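Local coordinates for protein putative alpha KG dependent 2,4-D dioxygenase (Burkholderia xenovorans, PDB 5J92) that is probably an iron(II)- and 2-oxoglutarate-dependent dioxygenase of the TfdA/TauD family, at residues 169-182 and 194-206. Numbering follows the deposited sequence.
Sequences VEGLSCHYDIMASR and ERKALAPCIHELV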
ATOM      1  N   VAL A 169       2.031   7.008  18.413  1.00 18.11           N
ATOM      2  CA  VAL A 169       3.393   6.669  18.003  1.00 17.46           C
ATOM      3  C   VAL A 169       4.436   7.126  19.023  1.00 18.80           C
ATOM      4  O   VAL A 169       5.561   6.615  19.018  1.00 17.84           O
ATOM      5  CB  VAL A 169       3.728   7.242  16.610  1.00 16.61           C
ATOM      6  CG1 VAL A 169       2.760   6.702  15.560  1.00 15.73           C
ATOM      7  CG2 VAL A 169       3.752   8.775  16.630  1.00 18.95           C
ATOM      8  N   GLU A 170       4.115   8.108  19.862  1.00 20.77           N
ATOM      9  CA  GLU A 170       5.094   8.673  20.783  1.00 25.11           C
ATOM     10  C   GLU A 170       5.709   7.601  21.678  1.00 24.67           C
ATOM     11  O   GLU A 170       5.002   6.934  22.436  1.00 27.56           O
ATOM     12  CB  GLU A 170       4.426   9.763  21.631  1.00 34.98           C
ATOM     13  CG  GLU A 170       5.354  10.895  22.039  1.00 43.24           C
ATOM     14  CD  GLU A 170       5.989  11.582  20.834  1.00 50.13           C
ATOM     15  OE1 GLU A 170       7.120  12.095  20.983  1.00 52.59           O
ATOM     16  OE2 GLU A 170       5.366  11.621  19.736  1.00 53.89           O
ATOM     17  N   GLY A 171       7.028   7.439  21.582  1.00 24.29           N
ATOM     18  CA  GLY A 171       7.767   6.522  22.436  1.00 22.21           C
ATOM     19  C   GLY A 171       7.781   5.071  21.996  1.00 21.70           C
ATOM     20  O   GLY A 171       8.353   4.232  22.698  1.00 22.04           O
ATOM     21  N   LEU A 172       7.174   4.744  20.869  1.00 19.61           N
ATOM     22  CA  LEU A 172       7.172   3.366  20.416  1.00 18.88           C
ATOM     23  C   LEU A 172       8.504   3.003  19.769  1.00 21.40           C
ATOM     24  O   LEU A 172       9.233   3.854  19.249  1.00 18.78           O
ATOM     25  CB  LEU A 172       6.043   3.131  19.412  1.00 21.09           C
ATOM     26  CG  LEU A 172       4.589   3.279  19.862  1.00 18.49           C
ATOM     27  CD1 LEU A 172       3.700   2.897  18.708  1.00 17.32           C
ATOM     28  CD2 LEU A 172       4.294   2.417  21.099  1.00 20.11           C
ATOM     29  N   SER A 173       8.805   1.706  19.790  1.00 18.17           N
ATOM     30  CA  SER A 173       9.900   1.137  19.029  1.00 19.67           C
ATOM     31  C   SER A 173       9.345   0.007  18.173  1.00 21.27           C
ATOM     32  O   SER A 173       8.313  -0.593  18.493  1.00 20.42           O
ATOM     33  CB  SER A 173      11.033   0.625  19.935  1.00 23.30           C
ATOM     34  OG  SER A 173      11.669   1.711  20.583  1.00 24.16           O
ATOM     35  N   CYS A 174      10.044  -0.275  17.079  1.00 18.51           N
ATOM     36  CA  CYS A 174       9.602  -1.272  16.116  1.00 17.55           C
ATOM     37  C   CYS A 174      10.681  -2.311  15.890  1.00 15.43           C
ATOM     38  O   CYS A 174      11.867  -2.056  16.103  1.00 15.88           O
ATOM     39  CB  CYS A 174       9.260  -0.644  14.772  1.00 18.11           C
ATOM     40  SG  CYS A 174       7.816   0.396  14.800  1.00 21.02           S
ATOM     41  N   HIS A 175      10.238  -3.484  15.424  1.00 15.72           N
ATOM     42  CA  HIS A 175      11.121  -4.557  14.982  1.00 16.71           C
ATOM     43  C   HIS A 175      11.446  -4.367  13.504  1.00 16.91           C
ATOM     44  O   HIS A 175      10.539  -4.133  12.704  1.00 16.38           O
ATOM     45  CB  HIS A 175      10.456  -5.919  15.184  1.00 16.55           C
ATOM     46  CG  HIS A 175      10.154  -6.266  16.615  1.00 17.84           C
ATOM     47  ND1 HIS A 175      11.119  -6.734  17.478  1.00 19.12           N
ATOM     48  CD2 HIS A 175       8.990  -6.282  17.312  1.00 18.29           C
ATOM     49  CE1 HIS A 175      10.568  -7.010  18.650  1.00 20.29           C
ATOM     50  NE2 HIS A 175       9.278  -6.737  18.578  1.00 19.83           N
ATOM     51  N   TYR A 176      12.731  -4.476  13.145  1.00 18.05           N
ATOM     52  CA  TYR A 176      13.184  -4.376  11.756  1.00 19.66           C
ATOM     53  C   TYR A 176      13.890  -5.680  11.397  1.00 20.08           C
ATOM     54  O   TYR A 176      14.752  -6.143  12.154  1.00 18.27           O
ATOM     55  CB  TYR A 176      14.109  -3.163  11.555  1.00 19.26           C
ATOM     56  CG  TYR A 176      13.443  -1.816  11.836  1.00 19.84           C
ATOM     57  CD1 TYR A 176      13.187  -1.405  13.148  1.00 17.15           C
ATOM     58  CD2 TYR A 176      13.088  -0.949  10.798  1.00 17.65           C
ATOM     59  CE1 TYR A 176      12.580  -0.184  13.418  1.00 15.25           C
ATOM     60  CE2 TYR A 176      12.480   0.294  11.062  1.00 16.14           C
ATOM     61  CZ  TYR A 176      12.229   0.663  12.360  1.00 15.05           C
ATOM     62  OH  TYR A 176      11.615   1.867  12.633  1.00 17.21           O
ATOM     63  N   ASP A 177      13.514  -6.278  10.254  1.00 20.49           N
ATOM     64  CA  ASP A 177      13.780  -7.697   9.985  1.00 21.97           C
ATOM     65  C   ASP A 177      13.897  -7.906   8.471  1.00 20.95           C
ATOM     66  O   ASP A 177      12.877  -8.049   7.792  1.00 20.41           O
ATOM     67  CB  ASP A 177      12.650  -8.528  10.585  1.00 21.43           C
ATOM     68  CG  ASP A 177      12.866 -10.024  10.480  1.00 26.88           C
ATOM     69  OD1 ASP A 177      13.785 -10.490   9.771  1.00 25.68           O
ATOM     70  OD2 ASP A 177      12.066 -10.741  11.122  1.00 29.85           O
ATOM     71  N   ILE A 178      15.131  -7.987   7.961  1.00 16.95           N
ATOM     72  CA  ILE A 178      15.311  -8.059   6.512  1.00 20.11           C
ATOM     73  C   ILE A 178      14.751  -9.364   5.953  1.00 21.78           C
ATOM     74  O   ILE A 178      14.165  -9.384   4.865  1.00 19.89           O
ATOM     75  CB  ILE A 178      16.797  -7.862   6.140  1.00 21.14           C
ATOM     76  CG1 ILE A 178      16.981  -7.783   4.621  1.00 21.37           C
ATOM     77  CG2 ILE A 178      17.685  -8.954   6.743  1.00 20.97           C
ATOM     78  CD1 ILE A 178      16.249  -6.639   3.962  1.00 23.30           C
ATOM     79  N   MET A 179      14.897 -10.466   6.692  1.00 21.23           N
ATOM     80  CA  MET A 179      14.421 -11.750   6.190  1.00 23.58           C
ATOM     81  C   MET A 179      12.902 -11.771   6.119  1.00 23.04           C
ATOM     82  O   MET A 179      12.324 -12.339   5.187  1.00 25.42           O
ATOM     83  CB  MET A 179      14.949 -12.891   7.070  1.00 21.50           C
ATOM     84  CG  MET A 179      16.457 -13.066   7.014  1.00 24.19           C
ATOM     85  SD  MET A 179      17.054 -13.232   5.316  1.00 29.90           S
ATOM     86  CE  MET A 179      18.815 -12.915   5.516  1.00 31.33           C
ATOM     87  N   ALA A 180      12.236 -11.124   7.073  1.00 22.41           N
ATOM     88  CA  ALA A 180      10.784 -11.010   6.999  1.00 21.46           C
ATOM     89  C   ALA A 180      10.351 -10.163   5.803  1.00 23.60           C
ATOM     90  O   ALA A 180       9.390 -10.515   5.105  1.00 23.83           O
ATOM     91  CB  ALA A 180      10.236 -10.431   8.301  1.00 22.80           C
ATOM     92  N   SER A 181      11.045  -9.047   5.537  1.00 23.08           N
ATOM     93  CA  SER A 181      10.646  -8.209   4.406  1.00 20.33           C
ATOM     94  C   SER A 181      10.931  -8.900   3.079  1.00 21.61           C
ATOM     95  O   SER A 181      10.150  -8.771   2.126  1.00 20.84           O
ATOM     96  CB  SER A 181      11.345  -6.845   4.458  1.00 19.20           C
ATOM     97  OG  SER A 181      12.745  -6.963   4.205  1.00 21.41           O
ATOM     98  N   ARG A 182      12.038  -9.635   2.995  1.00 21.34           N
ATOM     99  CA  ARG A 182      12.302 -10.417   1.794  1.00 20.78           C
ATOM    100  C   ARG A 182      11.238 -11.481   1.594  1.00 22.99           C
ATOM    101  O   ARG A 182      10.769 -11.694   0.467  1.00 23.21           O
ATOM    102  CB  ARG A 182      13.690 -11.054   1.873  1.00 19.70           C
ATOM    103  CG  ARG A 182      14.839 -10.091   1.654  1.00 19.51           C
ATOM    104  CD  ARG A 182      16.142 -10.834   1.777  1.00 22.19           C
ATOM    105  NE  ARG A 182      17.305  -9.955   1.728  1.00 28.71           N
ATOM    106  CZ  ARG A 182      18.546 -10.388   1.929  1.00 34.15           C
ATOM    107  NH1 ARG A 182      18.757 -11.674   2.194  1.00 34.20           N
ATOM    108  NH2 ARG A 182      19.568  -9.544   1.869  1.00 38.12           N
ATOM    109  N   GLU A 194      23.804 -15.780   6.723  1.00 37.71           N
ATOM    110  CA  GLU A 194      23.195 -14.477   6.472  1.00 37.00           C
ATOM    111  C   GLU A 194      22.077 -14.188   7.467  1.00 33.19           C
ATOM    112  O   GLU A 194      21.920 -13.046   7.914  1.00 28.55           O
ATOM    113  CB  GLU A 194      22.678 -14.389   5.032  1.00 37.89           C
ATOM    114  CG  GLU A 194      22.640 -12.953   4.491  1.00 37.05           C
ATOM    115  CD  GLU A 194      21.851 -12.796   3.200  1.00 38.46           C
ATOM    116  OE1 GLU A 194      21.319 -13.799   2.685  1.00 39.71           O
ATOM    117  OE2 GLU A 194      21.810 -11.667   2.663  1.00 39.74           O
ATOM    118  N   ARG A 195      21.284 -15.204   7.823  1.00 33.70           N
ATOM    119  CA  ARG A 195      20.219 -14.979   8.800  1.00 35.96           C
ATOM    120  C   ARG A 195      20.782 -14.563  10.149  1.00 32.67           C
ATOM    121  O   ARG A 195      20.238 -13.663  10.803  1.00 32.38           O
ATOM    122  CB  ARG A 195      19.342 -16.221   8.949  1.00 39.72           C
ATOM    123  CG  ARG A 195      18.504 -16.527   7.724  1.00 44.63           C
ATOM    124  CD  ARG A 195      17.681 -17.792   7.910  1.00 49.95           C
ATOM    125  NE  ARG A 195      16.978 -18.150   6.684  1.00 54.73           N
ATOM    126  CZ  ARG A 195      15.812 -17.628   6.313  1.00 57.31           C
ATOM    127  NH1 ARG A 195      15.246 -18.011   5.175  1.00 58.48           N
ATOM    128  NH2 ARG A 195      15.206 -16.728   7.082  1.00 57.00           N
ATOM    129  N   LYS A 196      21.884 -15.182  10.571  1.00 31.03           N
ATOM    130  CA  LYS A 196      22.495 -14.807  11.842  1.00 31.39           C
ATOM    131  C   LYS A 196      23.167 -13.442  11.747  1.00 30.42           C
ATOM    132  O   LYS A 196      23.002 -12.602  12.639  1.00 30.02           O
ATOM    133  CB  LYS A 196      23.496 -15.881  12.286  1.00 34.72           C
ATOM    134  N   ALA A 197      23.912 -13.194  10.667  1.00 29.63           N
ATOM    135  CA  ALA A 197      24.599 -11.912  10.527  1.00 30.87           C
ATOM    136  C   ALA A 197      23.615 -10.755  10.449  1.00 30.55           C
ATOM    137  O   ALA A 197      23.932  -9.638  10.877  1.00 30.29           O
ATOM    138  CB  ALA A 197      25.498 -11.918   9.288  1.00 31.48           C
ATOM    139  N   LEU A 198      22.422 -10.997   9.913  1.00 28.18           N
ATOM    140  CA  LEU A 198      21.415  -9.962   9.725  1.00 25.02           C
ATOM    141  C   LEU A 198      20.222 -10.198  10.641  1.00 23.12           C
ATOM    142  O   LEU A 198      19.073  -9.988  10.262  1.00 20.10           O
ATOM    143  CB  LEU A 198      20.979  -9.898   8.260  1.00 25.05           C
ATOM    144  CG  LEU A 198      22.117  -9.683   7.257  1.00 29.80           C
ATOM    145  CD1 LEU A 198      21.627  -9.746   5.812  1.00 32.48           C
ATOM    146  CD2 LEU A 198      22.811  -8.360   7.516  1.00 28.15           C
ATOM    147  N   ALA A 199      20.492 -10.631  11.872  1.00 23.89           N
ATOM    148  CA  ALA A 199      19.416 -10.894  12.816  1.00 23.49           C
ATOM    149  C   ALA A 199      18.575  -9.632  13.014  1.00 24.99           C
ATOM    150  O   ALA A 199      19.090  -8.514  12.905  1.00 26.35           O
ATOM    151  CB  ALA A 199      19.985 -11.363  14.155  1.00 22.76           C
ATOM    152  N   PRO A 200      17.276  -9.781  13.280  1.00 23.86           N
ATOM    153  CA  PRO A 200      16.414  -8.602  13.437  1.00 24.10           C
ATOM    154  C   PRO A 200      16.893  -7.691  14.556  1.00 23.88           C
ATOM    155  O   PRO A 200      17.529  -8.129  15.518  1.00 18.98           O
ATOM    156  CB  PRO A 200      15.037  -9.203  13.756  1.00 22.99           C
ATOM    157  CG  PRO A 200      15.102 -10.596  13.190  1.00 23.81           C
ATOM    158  CD  PRO A 200      16.516 -11.041  13.321  1.00 25.25           C
ATOM    159  N   CYS A 201      16.595  -6.398  14.409  1.00 20.25           N
ATOM    160  CA  CYS A 201      16.976  -5.418  15.415  1.00 20.01           C
ATOM    161  C   CYS A 201      15.775  -4.537  15.731  1.00 19.89           C
ATOM    162  O   CYS A 201      14.668  -4.748  15.222  1.00 18.69           O
ATOM    163  CB  CYS A 201      18.176  -4.586  14.952  1.00 21.55           C
ATOM    164  SG  CYS A 201      17.876  -3.626  13.455  1.00 23.48           S
ATOM    165  N   ILE A 202      16.003  -3.544  16.593  1.00 17.83           N
ATOM    166  CA  ILE A 202      14.958  -2.648  17.063  1.00 16.84           C
ATOM    167  C   ILE A 202      15.430  -1.203  16.940  1.00 16.22           C
ATOM    168  O   ILE A 202      16.589  -0.892  17.233  1.00 19.31           O
ATOM    169  CB  ILE A 202      14.555  -3.005  18.512  1.00 16.95           C
ATOM    170  CG1 ILE A 202      13.787  -4.332  18.501  1.00 18.06           C
ATOM    171  CG2 ILE A 202      13.767  -1.892  19.174  1.00 16.02           C
ATOM    172  CD1 ILE A 202      13.545  -4.907  19.872  1.00 19.96           C
ATOM    173  N   HIS A 203      14.538  -0.327  16.488  1.00 16.13           N
ATOM    174  CA  HIS A 203      14.786   1.109  16.437  1.00 19.26           C
ATOM    175  C   HIS A 203      13.550   1.851  16.929  1.00 16.81           C
ATOM    176  O   HIS A 203      12.424   1.372  16.776  1.00 17.03           O
ATOM    177  CB  HIS A 203      15.105   1.602  15.010  1.00 15.81           C
ATOM    178  CG  HIS A 203      16.318   0.974  14.396  1.00 16.08           C
ATOM    179  ND1 HIS A 203      17.589   1.167  14.890  1.00 16.00           N
ATOM    180  CD2 HIS A 203      16.454   0.185  13.305  1.00 15.47           C
ATOM    181  CE1 HIS A 203      18.454   0.494  14.150  1.00 18.02           C
ATOM    182  NE2 HIS A 203      17.793  -0.106  13.179  1.00 17.14           N
ATOM    183  N   GLU A 204      13.771   3.041  17.491  1.00 15.73           N
ATOM    184  CA  GLU A 204      12.670   3.897  17.908  1.00 16.52           C
ATOM    185  C   GLU A 204      11.899   4.411  16.697  1.00 16.65           C
ATOM    186  O   GLU A 204      12.488   4.770  15.675  1.00 18.92           O
ATOM    187  CB  GLU A 204      13.203   5.077  18.719  1.00 21.99           C
ATOM    188  CG  GLU A 204      13.753   4.679  20.088  1.00 33.39           C
ATOM    189  CD  GLU A 204      14.333   5.852  20.847  1.00 45.44           C
ATOM    190  OE1 GLU A 204      14.308   6.985  20.307  1.00 47.94           O
ATOM    191  OE2 GLU A 204      14.832   5.641  21.978  1.00 51.46           O
ATOM    192  N   LEU A 205      10.579   4.503  16.841  1.00 13.74           N
ATOM    193  CA  LEU A 205       9.728   4.892  15.726  1.00 14.75           C
ATOM    194  C   LEU A 205       9.765   6.395  15.467  1.00 15.49           C
ATOM    195  O   LEU A 205       9.699   6.814  14.308  1.00 14.62           O
ATOM    196  CB  LEU A 205       8.284   4.432  15.979  1.00 17.73           C
ATOM    197  CG  LEU A 205       7.242   4.732  14.880  1.00 16.16           C
ATOM    198  CD1 LEU A 205       7.597   4.066  13.531  1.00 15.54           C
ATOM    199  CD2 LEU A 205       5.867   4.333  15.337  1.00 16.21           C
ATOM    200  N   VAL A 206       9.888   7.222  16.501  1.00 15.07           N
ATOM    201  CA  VAL A 206       9.917   8.672  16.320  1.00 19.36           C
ATOM    202  C   VAL A 206      11.362   9.131  16.463  1.00 19.38           C
ATOM    203  O   VAL A 206      11.948   9.050  17.549  1.00 19.18           O
ATOM    204  CB  VAL A 206       8.991   9.397  17.309  1.00 19.96           C
ATOM    205  CG1 VAL A 206       9.108  10.908  17.124  1.00 20.18           C
ATOM    206  CG2 VAL A 206       7.554   8.942  17.103  1.00 19.58           C
TER
HETATM  207  O   HOH W   1       9.371   6.523  19.368  1.00 18.75           O
HETATM  208  O   HOH W   2      13.701  -7.500  16.398  1.00 17.90           O
HETATM  209  O   HOH W   3      16.426 -11.090   9.684  1.00 36.80           O
HETATM  210  O   HOH W   4      17.306  -7.785  10.009  1.00 17.71           O
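Val-169 crosses Leu-205 and Val-206 at about a right angle, CB and CG1 on Leu-205 CD2, CG2 on Val-206 CG2. After a type II turn, Leu-172 O accepts a nearly straight bond from Leu-205 N (2.8 Å) and one from a water that accepts from Val-206 N. Ser-173 and Glu-204 form a non-hydrogen-bonded pair, Ser-173 OG lying against Glu-204 CA and CG. Cys-174 and His-203, and again Tyr-176 and Cys-201, exchange two backbone hydrogen bonds; Cys-174 SG touches Leu-205 CD1. The ring of His-175 runs alongside Ile-202, ND1 3.7 Å from CG1, and a water in the ring plane links ND1 to Cys-201 O. Strands 173-176 and 201-208 are the central pair of an antiparallel four-stranded sheet, flanked by 215-217 and 223-226. His-203 turns its edge, led by CD2, onto the face of Tyr-176, planes at 65°, centroids 5.0 Å apart. Tyr-176 OH bonds to Tyr-218 O and His-203 NE2 to Leu-128 O. Asp-177 lies against Pro-200 CG and N-caps the helix, OD1 accepting from Ala-180 N. Ile-178 CG2 packs on Leu-198 CB, its side chain about 8 Å from that of iron ligand His-122. Met-179 bends at chi2 (-53°), turning CE against Glu-194 CD beside Leu-198 CD1, with CB and CG by Arg-195 NH2. NH1 (3.1 Å) and NH2 (3.2 Å) of extended Arg-182 salt-bridge Glu-194 OE2 end-on, converging in the guanidinium plane from one carboxylate face.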